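Local coordinates for protein lipase (Streptomyces rimosus, PDB 5MAL) that hydrolyses triacylglycerols, other esters and long-chain acyl-CoA, acting as a secreted GDSL-family lipase with broad substrate range, at residues A1-A6 with Y34-A39; L7-S12 with T78-N82; N48-C52 with Q64-V68; P142-K146 with E196-G200. One frame throughout, in Å; residues are numbered along the deposited sequence.

Contact 1 of 4, residues A1-A6 with Y34-A39; sequences ATDYVA and YPALWA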
# COMPACT_ATOMS: atom_id res chain seq x y z
N ALA A 1 4.00 14.12 -19.01
CA ALA A 1 3.77 14.36 -17.59
C ALA A 1 4.94 15.14 -17.02
O ALA A 1 5.10 16.32 -17.33
CB ALA A 1 3.59 13.05 -16.85
N THR A 2 5.69 14.48 -16.13
CA THR A 2 7.11 14.72 -15.87
C THR A 2 7.66 13.88 -14.75
O THR A 2 7.56 12.66 -14.82
CB THR A 2 7.45 16.19 -15.59
OG1 THR A 2 6.32 16.86 -15.00
CG2 THR A 2 7.91 16.88 -16.88
N ASP A 3 8.31 14.51 -13.78
CA ASP A 3 9.13 13.75 -12.84
C ASP A 3 8.26 13.18 -11.75
O ASP A 3 7.81 13.90 -10.87
CB ASP A 3 10.24 14.61 -12.24
CG ASP A 3 11.28 14.98 -13.26
OD1 ASP A 3 12.15 14.13 -13.55
OD2 ASP A 3 11.22 16.10 -13.79
N TYR A 4 8.05 11.88 -11.85
CA TYR A 4 7.20 11.14 -10.95
C TYR A 4 8.07 10.19 -10.15
O TYR A 4 8.76 9.35 -10.72
CB TYR A 4 6.14 10.39 -11.77
CG TYR A 4 5.29 9.38 -11.02
CD1 TYR A 4 4.95 9.57 -9.69
CD2 TYR A 4 4.82 8.23 -11.67
CE1 TYR A 4 4.14 8.64 -9.02
CE2 TYR A 4 4.04 7.30 -11.00
CZ TYR A 4 3.70 7.51 -9.68
OH TYR A 4 2.92 6.60 -9.02
N VAL A 5 8.07 10.34 -8.83
CA VAL A 5 8.72 9.33 -8.00
C VAL A 5 7.66 8.51 -7.29
O VAL A 5 6.81 9.06 -6.59
CB VAL A 5 9.65 9.93 -6.96
CG1 VAL A 5 10.29 8.80 -6.14
CG2 VAL A 5 10.72 10.80 -7.63
N ALA A 6 7.74 7.20 -7.47
CA ALA A 6 6.79 6.31 -6.81
C ALA A 6 7.50 5.52 -5.72
O ALA A 6 8.32 4.65 -6.00
CB ALA A 6 6.16 5.38 -7.82
N TYR A 34 0.18 0.26 -9.93
CA TYR A 34 -0.47 1.52 -10.31
C TYR A 34 0.58 2.58 -10.72
O TYR A 34 0.32 3.34 -11.63
CB TYR A 34 -1.41 2.04 -9.21
CG TYR A 34 -0.72 2.55 -7.98
CD1 TYR A 34 -0.28 3.87 -7.90
CD2 TYR A 34 -0.54 1.72 -6.88
CE1 TYR A 34 0.36 4.33 -6.77
CE2 TYR A 34 0.08 2.18 -5.74
CZ TYR A 34 0.53 3.49 -5.70
OH TYR A 34 1.16 3.98 -4.59
N PRO A 35 1.78 2.62 -10.08
CA PRO A 35 2.68 3.65 -10.59
C PRO A 35 3.14 3.39 -12.01
O PRO A 35 3.22 4.33 -12.80
CB PRO A 35 3.87 3.58 -9.63
CG PRO A 35 3.29 3.06 -8.36
CD PRO A 35 2.34 2.01 -8.85
N ALA A 36 3.44 2.14 -12.34
CA ALA A 36 3.89 1.83 -13.69
C ALA A 36 2.77 2.09 -14.70
O ALA A 36 3.00 2.61 -15.79
CB ALA A 36 4.35 0.40 -13.77
N LEU A 37 1.54 1.74 -14.33
CA LEU A 37 0.40 2.03 -15.20
C LEU A 37 0.20 3.53 -15.39
O LEU A 37 -0.13 4.00 -16.49
CB LEU A 37 -0.88 1.41 -14.63
CG LEU A 37 -0.94 -0.11 -14.61
CD1 LEU A 37 -2.23 -0.55 -13.94
CD2 LEU A 37 -0.85 -0.68 -16.01
N TRP A 38 0.38 4.28 -14.31
CA TRP A 38 0.26 5.72 -14.41
C TRP A 38 1.33 6.26 -15.35
O TRP A 38 1.03 7.04 -16.25
CB TRP A 38 0.39 6.37 -13.03
CG TRP A 38 -0.07 7.78 -13.00
CD1 TRP A 38 -1.32 8.24 -12.65
CD2 TRP A 38 0.70 8.94 -13.32
NE1 TRP A 38 -1.36 9.61 -12.74
CE2 TRP A 38 -0.14 10.06 -13.16
CE3 TRP A 38 2.02 9.13 -13.75
CZ2 TRP A 38 0.30 11.36 -13.39
CZ3 TRP A 38 2.45 10.43 -13.98
CH2 TRP A 38 1.59 11.52 -13.80
N ALA A 39 2.57 5.84 -15.17
CA ALA A 39 3.65 6.40 -15.97
C ALA A 39 3.41 6.03 -17.44
O ALA A 39 3.59 6.87 -18.34
CB ALA A 39 5.02 5.89 -15.49

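Contact 2 of 4, residues L7-S12 with T78-N82; sequences LGDSYS and TIGGN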
# COMPACT_ATOMS: atom_id res chain seq x y z
N LEU A 7 7.16 5.85 -4.49
CA LEU A 7 7.75 5.27 -3.29
C LEU A 7 6.84 4.24 -2.68
O LEU A 7 5.66 4.17 -3.00
CB LEU A 7 7.97 6.34 -2.23
CG LEU A 7 8.66 7.62 -2.66
CD1 LEU A 7 8.44 8.61 -1.55
CD2 LEU A 7 10.13 7.31 -2.88
N GLY A 8 7.38 3.48 -1.75
CA GLY A 8 6.53 2.70 -0.89
C GLY A 8 6.86 1.23 -0.82
O GLY A 8 7.99 0.82 -1.11
N ASP A 9 5.85 0.45 -0.42
CA ASP A 9 6.03 -0.97 -0.17
C ASP A 9 5.43 -1.76 -1.31
O ASP A 9 5.35 -1.28 -2.42
CB ASP A 9 5.42 -1.38 1.16
CG ASP A 9 3.97 -0.95 1.30
OD1 ASP A 9 3.28 -0.75 0.28
OD2 ASP A 9 3.53 -0.83 2.46
N SER A 10 4.99 -2.98 -1.01
CA SER A 10 4.61 -3.92 -2.04
C SER A 10 3.29 -3.54 -2.68
O SER A 10 2.98 -3.99 -3.78
CB SER A 10 4.53 -5.31 -1.44
OG SER A 10 3.81 -5.25 -0.23
N TYR A 11 2.48 -2.73 -1.98
CA TYR A 11 1.20 -2.32 -2.58
C TYR A 11 1.45 -1.30 -3.67
O TYR A 11 0.59 -1.06 -4.52
CB TYR A 11 0.24 -1.78 -1.52
CG TYR A 11 -0.29 -2.91 -0.68
CD1 TYR A 11 0.52 -3.51 0.26
CD2 TYR A 11 -1.57 -3.41 -0.87
CE1 TYR A 11 0.07 -4.56 1.01
CE2 TYR A 11 -2.03 -4.48 -0.12
CZ TYR A 11 -1.19 -5.05 0.82
OH TYR A 11 -1.62 -6.10 1.59
N SER A 12 2.62 -0.67 -3.62
CA SER A 12 2.97 0.30 -4.64
C SER A 12 3.85 -0.35 -5.68
O SER A 12 3.75 -0.03 -6.85
CB SER A 12 3.69 1.52 -4.05
OG SER A 12 2.78 2.29 -3.28
N THR A 78 2.63 4.29 -0.78
CA THR A 78 1.95 3.50 0.24
C THR A 78 3.07 3.04 1.16
O THR A 78 4.04 2.48 0.71
CB THR A 78 1.17 2.28 -0.32
OG1 THR A 78 2.07 1.41 -1.01
CG2 THR A 78 0.06 2.70 -1.27
N ILE A 79 2.97 3.35 2.45
CA ILE A 79 3.98 2.86 3.39
C ILE A 79 3.39 2.86 4.77
O ILE A 79 2.50 3.66 5.08
CB ILE A 79 5.27 3.72 3.39
CG1 ILE A 79 6.44 2.93 3.99
CG2 ILE A 79 5.06 5.03 4.12
CD1 ILE A 79 6.91 1.75 3.15
N GLY A 80 3.85 1.92 5.60
CA GLY A 80 3.36 1.84 6.96
C GLY A 80 2.83 0.47 7.33
O GLY A 80 2.86 0.09 8.49
N GLY A 81 2.35 -0.26 6.33
CA GLY A 81 1.85 -1.60 6.58
C GLY A 81 2.93 -2.50 7.16
O GLY A 81 2.70 -3.22 8.12
N ASN A 82 4.12 -2.46 6.58
CA ASN A 82 5.19 -3.33 7.03
C ASN A 82 5.74 -2.89 8.37
O ASN A 82 6.21 -3.71 9.17
CB ASN A 82 6.30 -3.39 5.99
CG ASN A 82 5.95 -4.29 4.82
OD1 ASN A 82 5.55 -5.44 5.02
ND2 ASN A 82 6.07 -3.78 3.61
O HOH W 1 5.04 -0.49 4.60
O HOH W 2 5.80 -4.86 1.45

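Contact 3 of 4, residues N48-C52 with Q64-V68; sequences NFTAC and QLTPV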
# COMPACT_ATOMS: atom_id res chain seq x y z
N ASN A 48 10.63 7.55 -11.84
CA ASN A 48 11.55 6.97 -10.89
C ASN A 48 10.82 6.11 -9.87
O ASN A 48 10.20 6.61 -8.93
CB ASN A 48 12.37 8.07 -10.20
CG ASN A 48 13.57 8.49 -11.03
OD1 ASN A 48 14.51 7.72 -11.23
ND2 ASN A 48 13.53 9.71 -11.53
N PHE A 49 10.91 4.80 -10.09
CA PHE A 49 10.10 3.84 -9.35
C PHE A 49 10.98 3.16 -8.33
O PHE A 49 11.76 2.27 -8.69
CB PHE A 49 9.51 2.85 -10.36
CG PHE A 49 8.38 2.00 -9.83
CD1 PHE A 49 7.77 2.27 -8.61
CD2 PHE A 49 7.87 0.99 -10.63
CE1 PHE A 49 6.70 1.49 -8.16
CE2 PHE A 49 6.79 0.22 -10.21
CZ PHE A 49 6.20 0.47 -8.97
N THR A 50 10.87 3.58 -7.07
CA THR A 50 11.76 3.06 -6.04
C THR A 50 11.00 2.27 -4.97
O THR A 50 11.60 1.76 -4.03
CB THR A 50 12.56 4.19 -5.37
OG1 THR A 50 11.66 5.16 -4.82
CG2 THR A 50 13.45 4.87 -6.39
N ALA A 51 9.68 2.18 -5.10
CA ALA A 51 8.89 1.36 -4.20
C ALA A 51 9.46 -0.05 -4.16
O ALA A 51 10.04 -0.53 -5.13
CB ALA A 51 7.42 1.33 -4.65
N CYS A 52 9.30 -0.73 -3.03
CA CYS A 52 10.00 -1.99 -2.86
C CYS A 52 9.26 -2.90 -1.91
O CYS A 52 8.88 -2.51 -0.82
CB CYS A 52 11.42 -1.73 -2.35
SG CYS A 52 12.55 -3.14 -2.53
N GLN A 64 15.01 4.69 -0.85
CA GLN A 64 13.99 5.07 -1.85
C GLN A 64 13.89 6.55 -2.21
O GLN A 64 13.32 6.90 -3.25
CB GLN A 64 12.61 4.62 -1.38
CG GLN A 64 12.49 3.12 -1.12
CD GLN A 64 11.04 2.72 -0.97
OE1 GLN A 64 10.15 3.53 -1.22
NE2 GLN A 64 10.80 1.47 -0.58
N LEU A 65 14.39 7.43 -1.35
CA LEU A 65 14.17 8.85 -1.60
C LEU A 65 15.20 9.47 -2.54
O LEU A 65 15.11 10.65 -2.87
CB LEU A 65 14.15 9.62 -0.28
CG LEU A 65 13.00 9.25 0.67
CD1 LEU A 65 13.20 9.94 2.00
CD2 LEU A 65 11.65 9.62 0.07
N THR A 66 16.17 8.67 -2.97
CA THR A 66 17.27 9.19 -3.80
C THR A 66 16.83 10.08 -4.98
O THR A 66 17.40 11.17 -5.16
CB THR A 66 18.14 8.03 -4.31
OG1 THR A 66 18.70 7.34 -3.19
CG2 THR A 66 19.26 8.54 -5.20
N PRO A 67 15.82 9.67 -5.76
CA PRO A 67 15.43 10.52 -6.89
C PRO A 67 14.42 11.62 -6.55
O PRO A 67 13.93 12.31 -7.46
CB PRO A 67 14.80 9.52 -7.87
CG PRO A 67 14.18 8.50 -6.98
CD PRO A 67 15.07 8.39 -5.76
N VAL A 68 14.10 11.78 -5.27
CA VAL A 68 13.17 12.82 -4.86
C VAL A 68 13.95 14.10 -4.66
O VAL A 68 14.83 14.17 -3.81
CB VAL A 68 12.45 12.45 -3.56
CG1 VAL A 68 11.55 13.57 -3.11
CG2 VAL A 68 11.67 11.16 -3.76

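Contact 4 of 4, residues P142-K146 with E196-G200; sequences PRFYK and ELCSG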
# COMPACT_ATOMS: atom_id res chain seq x y z
N PRO A 142 -6.43 -1.22 1.18
CA PRO A 142 -7.85 -1.57 1.15
C PRO A 142 -8.20 -2.38 2.39
O PRO A 142 -7.33 -3.10 2.88
CB PRO A 142 -7.97 -2.41 -0.12
CG PRO A 142 -6.64 -3.11 -0.22
CD PRO A 142 -5.62 -2.10 0.32
N ARG A 143 -9.41 -2.24 2.90
CA ARG A 143 -9.94 -3.25 3.80
C ARG A 143 -9.87 -4.56 3.04
O ARG A 143 -10.25 -4.62 1.86
CB ARG A 143 -11.38 -2.93 4.23
CG ARG A 143 -11.48 -1.96 5.39
CD ARG A 143 -12.94 -1.79 5.79
NE ARG A 143 -13.71 -1.31 4.65
CZ ARG A 143 -14.04 -0.04 4.46
NH1 ARG A 143 -13.67 0.88 5.35
NH2 ARG A 143 -14.74 0.30 3.39
N PHE A 144 -9.38 -5.61 3.68
CA PHE A 144 -9.14 -6.86 2.98
C PHE A 144 -10.41 -7.68 2.72
O PHE A 144 -10.45 -8.47 1.78
CB PHE A 144 -8.16 -7.74 3.75
CG PHE A 144 -6.72 -7.30 3.67
CD1 PHE A 144 -6.30 -6.38 2.73
CD2 PHE A 144 -5.78 -7.84 4.53
CE1 PHE A 144 -4.97 -5.99 2.66
CE2 PHE A 144 -4.44 -7.45 4.48
CZ PHE A 144 -4.04 -6.52 3.54
N TYR A 145 -11.42 -7.50 3.56
CA TYR A 145 -12.58 -8.40 3.55
C TYR A 145 -13.92 -7.71 3.43
O TYR A 145 -14.12 -6.63 3.99
CB TYR A 145 -12.58 -9.25 4.84
CG TYR A 145 -11.46 -10.23 4.86
CD1 TYR A 145 -11.53 -11.39 4.11
CD2 TYR A 145 -10.32 -10.00 5.63
CE1 TYR A 145 -10.50 -12.30 4.10
CE2 TYR A 145 -9.28 -10.92 5.63
CZ TYR A 145 -9.38 -12.06 4.86
OH TYR A 145 -8.37 -13.01 4.83
N LYS A 146 -14.83 -8.35 2.71
CA LYS A 146 -16.24 -8.01 2.78
C LYS A 146 -16.83 -8.84 3.91
O LYS A 146 -16.66 -10.07 3.92
CB LYS A 146 -16.97 -8.31 1.48
CG LYS A 146 -18.49 -8.22 1.63
CD LYS A 146 -19.20 -8.87 0.45
CE LYS A 146 -20.62 -8.34 0.28
NZ LYS A 146 -21.16 -7.76 1.54
N GLU A 196 -13.39 -6.76 -2.22
CA GLU A 196 -12.60 -7.30 -1.12
C GLU A 196 -12.56 -8.81 -1.24
O GLU A 196 -13.24 -9.40 -2.07
CB GLU A 196 -13.22 -6.89 0.22
CG GLU A 196 -13.55 -5.40 0.32
CD GLU A 196 -14.99 -5.07 -0.09
OE1 GLU A 196 -15.60 -5.81 -0.89
OE2 GLU A 196 -15.52 -4.06 0.42
N LEU A 197 -11.73 -9.46 -0.44
CA LEU A 197 -11.86 -10.89 -0.29
C LEU A 197 -13.27 -11.13 0.25
O LEU A 197 -13.79 -10.31 1.02
CB LEU A 197 -10.78 -11.44 0.64
CG LEU A 197 -9.38 -11.29 0.07
CD1 LEU A 197 -8.33 -11.75 1.07
CD2 LEU A 197 -9.23 -12.07 -1.24
N CYS A 198 -13.88 -12.23 -0.20
CA CYS A 198 -15.24 -12.63 0.15
C CYS A 198 -16.31 -11.76 -0.51
O CYS A 198 -17.49 -11.90 -0.21
CB CYS A 198 -15.47 -12.63 1.66
SG CYS A 198 -14.24 -13.53 2.59
N SER A 199 -15.90 -10.88 -1.41
CA SER A 199 -16.88 -10.04 -2.09
C SER A 199 -17.52 -10.77 -3.26
O SER A 199 -18.58 -10.36 -3.76
CB SER A 199 -16.22 -8.78 -2.62
OG SER A 199 -15.33 -9.15 -3.64
N GLY A 200 -16.87 -11.82 -3.72
CA GLY A 200 -17.30 -12.54 -4.91
C GLY A 200 -16.62 -11.97 -6.14
O GLY A 200 -16.68 -12.53 -7.23
O HOH W 3 -15.08 -4.18 3.64
O HOH W 4 -14.14 -2.13 1.46

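Contact 1 of 4, residues A1-A6 with Y34-A39
Helix 34-39 opens against strand 3-6 with Tyr34, whose CA-to-CB bond points sideways but whose ring swings back so that CE1 lies 4.1 Å from Tyr4 OH; its own hydroxyl is bonded to Ser12. Pro35 next comes closest to the strand. Its CB sits 3.4 Å from Ala6 CB and 3.2 Å from Tyr4 OH, while the Tyr4 hydroxyl bonds to Ser76 of the adjacent strand 74-78. Strand and helix run nearly antiparallel (167°), their axes 9.5 Å apart, as expected for a beta-alpha-beta crossover, strands 3-8 and 46-49 being neighbours in the parallel sheet of the SGNH-hydrolase fold. One turn after Tyr34, Trp38 lays its indole beside Tyr4, with CE3 3.6 Å from Tyr4 CD2 and the planes of the Tyr4 ring and the six-membered Trp38 ring inclined at 61°; Ala1 CB also approaches Trp38 CH2 at 4.0 Å, and Trp38 NE1 bonds to Thr234 O. Ala39 finishes the segment, CB 4.5 Å from Tyr4 CD2 at the tyrosine ring edge.

Contact 2 of 4, residues L7-S12 with T78-N82
Asp9 and Thr78 share two hydrogen bonds: Thr78 OG1 donates to Asp9 OD1 (2.8 Å), and Asp9 N donates to Thr78 O (2.9 Å). Asp9 OD1 also receives Tyr11 N at 3.1 Å and so N-caps helix 10-13, while Ser12 OG closes in on Thr78 OG1 at 2.5 Å. The other oxygen, Asp9 OD2, is bonded to Tyr141 OH and accepts a hydrogen bond from water 1 at 2.6 Å; that water accepts from Gly80 N and Asn82 N, both at 2.9 Å. Gly8 CA packs 3.0 Å from Thr78 O, where a CB would clash, and Ile79 CD1 rests 4.0 Å from Asp9 CB. Here lies the active site: Gly8, Asp9 and the nucleophile Ser10 form the GDS signature, and Ser10 OG bonds to His216. Water 2, held by Ser10 OG (2.6 Å) and Asn82 ND2 (2.4 Å), the latter also bonded to Ala55 O, is placed consistently with the oxyanion hole that serine backbone N and asparagine side chain help form in SGNH hydrolases.

Contact 3 of 4, residues N48-C52 with Q64-V68
A single hydrogen bond joins the two segments directly: Thr50 OG1 donates to Gln64 O at 2.9 Å, tying the residue just beyond strand 46-49 to the backbone of Gln64. The Gln64 side chain extends from there along Ala51 and Cys52, with OE1 3.9 Å from Ala51 CA and NE2 3.7 Å from Cys52 CB. These are packing contacts; OE1 bonds to Gly8 N of strand 3-8. Both segments belong to the crossover that leaves the edge strand 46-49, runs through helix 57-64 and re-enters the parallel sheet at strand 74-78, on the other side of strand 3-8. Van der Waals packing is centred on Pro67. A type I turn from Leu65 to Val68, closed by Val68 N to Leu65 O at 2.8 Å, aims the proline ring at segment 48-52, where its CG meets Thr50 CG2 at 3.7 Å and its CB meets Asn48 CG at 3.5 Å. Covalent linkage enters at Cys52, which forms a disulfide with Cys27.

Contact 4 of 4, residues P142-K146 with E196-G200
Two loops beyond the sheet, 142-146 (after strand 135-139) and 196-200 (after helix 189-192), are stitched together by a single backbone bridge between Tyr145 and Leu197. Leu197 N donates to Phe144 O (2.7 Å) and Lys146 N to Leu197 O (2.8 Å), with a CA-H...O contact from Tyr145 CA to Leu197 O (3.4 Å). A type II turn from Glu196 to Ser199 shapes the second loop, Glu196 O receiving Ser199 N (3.1 Å) and Ser199 OG (2.6 Å). The turn brings Cys198 SG to the edge of the Tyr145 ring, 3.8 Å from CD1, and Leu197 CB within 3.6 Å of that same CD1. Water 4 joins Arg143 NH2 (3.2 Å) to Glu196 OE2 (2.6 Å), while the guanidinium also salt-bridges Asp168 and Glu196 OE1 bonds to Gly194 N. Cys198 is further secured by its disulfide to Cys151. This is an isolated beta bridge between loops on the active-site side of the alpha/beta fold, the side chain of Phe144 lying about 7 Å from that of His216.

In the fold
Contact 2 lies deepest, about 4 Å from the chain centre, whereas the other three are centred some 15 Å out. Contact 1 is nevertheless buried, and contacts 3 and 4 are partly exposed. Strand 3-8 is shared by contacts 1 and 2, and its neighbour 46-49 carries contact 3; Tyr4 and Ala6 pair with Asn48, and Gly8 with Cys52. Chemistry follows position: apolar and aromatic packing seats a helix on the sheet in contact 1, buried polar bonds and ordered water mark the catalytic centre in contact 2, and contact 3 mixes one hydrogen bond with proline packing. Contact 4, across the chain centre from contact 3, relies on backbone bonds and reaches contact 2 through Phe144 against Tyr11.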